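PDB 6DKU: VP35 from Myotis lucifugus, which probably antagonises innate immune signalling, as a bat genome-encoded homologue of the filoviral interferon antagonist and polymerase cofactor VP35, here represented by its interferon inhibitory domain. Local coordinates for residues 101-106 / 111-116. The protein carries 1 engineered substitution. Sequence-based numbering, arbitrary orientation.
Sequences DVPEGP and RGWVYI
Arg111 NH2 donates a hydrogen bond to the backbone O of Pro106 at 2.9 Å, tying the middle of the connection between strands 100-101 and 113-119 to the residues just before the latter. The bond is somewhat bent, with an N-H...O angle of 146°, and the oxygen lies almost in the guanidinium plane, on the NE side of NH2. Pro103 CG, 4.2 Å from Arg111 NH2, is also near that plane, but on the NH1 side. The arginine chain folds at chi2 and again at chi3 (-40°), which turns a guanidinium face to the NE1 edge of the Trp113 indole, an edge-to-face arrangement and not a stack.

Pro103 also touches the tryptophan: its CD lies 3.8 Å from CZ2 of Trp113, with CH2 slightly farther off, and the proline meets the indole obliquely. Trp113 is buried, and Lys127 of the neighbouring strand makes a cation-pi contact with it, while Lys107 touches it as well.

Farther along strand 113-119, Ile116 CD1 meets Val102 CG2 of the loop at 3.8 Å, the two side chains crossing at about a right angle. Ile116 has CG1 beside its backbone N (chi1 -57°), placing CD1 for this contact; Ser123 borders both residues.

Leu126 on the partner strand is opposed by two residues, Val114 and Tyr115, which makes a classic beta bulge. The contact thus lays the irregular connection from edge strand 100-101 against strand 113-119, an inner strand of the small mixed sheet that accompanies the helical bundle in the VP35 interferon inhibitory domain.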
loop_
_atom_site.group_PDB
_atom_site.type_symbol
_atom_site.label_atom_id
_atom_site.label_comp_id
_atom_site.label_asym_id
_atom_site.label_seq_id
_atom_site.Cartn_x
_atom_site.Cartn_y
_atom_site.Cartn_z
ATOM N N ASP A 101 -4.533 17.044 -3.546
ATOM C CA ASP A 101 -5.853 16.999 -2.941
ATOM C C ASP A 101 -6.639 15.830 -3.521
ATOM O O ASP A 101 -6.305 15.280 -4.574
ATOM C CB ASP A 101 -6.592 18.324 -3.142
ATOM C CG ASP A 101 -6.389 18.894 -4.524
ATOM O OD1 ASP A 101 -5.230 18.900 -4.998
ATOM O OD2 ASP A 101 -7.384 19.342 -5.134
ATOM N N VAL A 102 -7.686 15.439 -2.809
ATOM C CA VAL A 102 -8.287 14.134 -3.045
ATOM C C VAL A 102 -9.681 14.313 -3.636
ATOM O O VAL A 102 -10.452 15.164 -3.166
ATOM C CB VAL A 102 -8.286 13.306 -1.747
ATOM C CG1 VAL A 102 -9.335 13.800 -0.760
ATOM C CG2 VAL A 102 -8.452 11.830 -2.045
ATOM N N PRO A 103 -10.043 13.555 -4.687
ATOM C CA PRO A 103 -11.371 13.727 -5.290
ATOM C C PRO A 103 -12.489 13.229 -4.389
ATOM O O PRO A 103 -12.281 12.974 -3.196
ATOM C CB PRO A 103 -11.280 12.897 -6.578
ATOM C CG PRO A 103 -10.267 11.845 -6.268
ATOM C CD PRO A 103 -9.250 12.526 -5.388
ATOM N N GLU A 104 -13.686 13.090 -4.950
ATOM C CA GLU A 104 -14.793 12.458 -4.256
ATOM C C GLU A 104 -15.027 11.069 -4.829
ATOM O O GLU A 104 -14.989 10.876 -6.049
ATOM C CB GLU A 104 -16.076 13.289 -4.358
ATOM C CG GLU A 104 -16.170 14.410 -3.336
ATOM C CD GLU A 104 -16.192 13.910 -1.896
ATOM O OE1 GLU A 104 -15.997 14.738 -0.983
ATOM O OE2 GLU A 104 -16.404 12.698 -1.669
ATOM N N GLY A 105 -15.250 10.102 -3.944
ATOM C CA GLY A 105 -15.623 8.774 -4.362
ATOM C C GLY A 105 -14.462 7.806 -4.422
ATOM O O GLY A 105 -13.506 7.896 -3.648
ATOM N N PRO A 106 -14.527 6.860 -5.359
ATOM C CA PRO A 106 -13.557 5.754 -5.376
ATOM C C PRO A 106 -12.100 6.173 -5.536
ATOM O O PRO A 106 -11.619 6.374 -6.656
ATOM C CB PRO A 106 -14.025 4.908 -6.569
ATOM C CG PRO A 106 -15.477 5.219 -6.706
ATOM C CD PRO A 106 -15.602 6.670 -6.349
ATOM N N ARG A 111 -6.147 2.325 -8.982
ATOM C CA ARG A 111 -5.771 3.560 -9.654
ATOM C C ARG A 111 -4.513 4.200 -9.058
ATOM O O ARG A 111 -4.221 5.365 -9.358
ATOM C CB ARG A 111 -6.941 4.551 -9.636
ATOM C CG ARG A 111 -7.087 5.373 -10.930
ATOM C CD ARG A 111 -7.454 6.833 -10.654
ATOM N NE ARG A 111 -8.431 6.948 -9.575
ATOM C CZ ARG A 111 -8.762 8.091 -8.979
ATOM N NH1 ARG A 111 -8.190 9.229 -9.352
ATOM N NH2 ARG A 111 -9.659 8.091 -8.002
ATOM N N GLY A 112 -3.773 3.472 -8.218
ATOM C CA GLY A 112 -2.465 3.893 -7.764
ATOM C C GLY A 112 -2.423 4.602 -6.425
ATOM O O GLY A 112 -1.319 4.875 -5.935
ATOM N N TRP A 113 -3.574 4.921 -5.825
ATOM C CA TRP A 113 -3.553 5.548 -4.508
ATOM C C TRP A 113 -2.892 4.622 -3.498
ATOM O O TRP A 113 -2.931 3.396 -3.629
ATOM C CB TRP A 113 -4.968 5.897 -4.040
ATOM C CG TRP A 113 -5.645 6.932 -4.883
ATOM C CD1 TRP A 113 -6.610 6.714 -5.818
ATOM C CD2 TRP A 113 -5.406 8.346 -4.875
ATOM N NE1 TRP A 113 -6.984 7.896 -6.391
ATOM C CE2 TRP A 113 -6.261 8.916 -5.832
ATOM C CE3 TRP A 113 -4.542 9.180 -4.164
ATOM C CZ2 TRP A 113 -6.287 10.284 -6.094
ATOM C CZ3 TRP A 113 -4.567 10.535 -4.422
ATOM C CH2 TRP A 113 -5.437 11.075 -5.380
ATOM N N VAL A 114 -2.263 5.218 -2.489
ATOM C CA VAL A 114 -1.654 4.452 -1.407
ATOM C C VAL A 114 -2.255 4.906 -0.085
ATOM O O VAL A 114 -2.843 4.107 0.653
ATOM C CB VAL A 114 -0.123 4.603 -1.398
ATOM C CG1 VAL A 114 0.482 3.732 -0.300
ATOM C CG2 VAL A 114 0.459 4.246 -2.765
ATOM N N TYR A 115 -2.124 6.188 0.225
ATOM C CA TYR A 115 -2.674 6.725 1.457
ATOM C C TYR A 115 -3.539 7.934 1.159
ATOM O O TYR A 115 -3.197 8.772 0.316
ATOM C CB TYR A 115 -1.581 7.145 2.442
ATOM C CG TYR A 115 -0.900 6.021 3.175
ATOM C CD1 TYR A 115 -1.508 4.778 3.321
ATOM C CD2 TYR A 115 0.362 6.207 3.728
ATOM C CE1 TYR A 115 -0.871 3.751 3.989
ATOM C CE2 TYR A 115 1.003 5.191 4.394
ATOM C CZ TYR A 115 0.384 3.966 4.523
ATOM O OH TYR A 115 1.032 2.957 5.195
ATOM N N ILE A 116 -4.650 8.018 1.866
ATOM C CA ILE A 116 -5.390 9.257 2.028
ATOM C C ILE A 116 -5.033 9.777 3.417
ATOM O O ILE A 116 -5.494 9.235 4.429
ATOM C CB ILE A 116 -6.898 9.046 1.876
ATOM C CG1 ILE A 116 -7.218 8.420 0.521
ATOM C CG2 ILE A 116 -7.620 10.364 2.002
ATOM C CD1 ILE A 116 -6.375 8.930 -0.626
#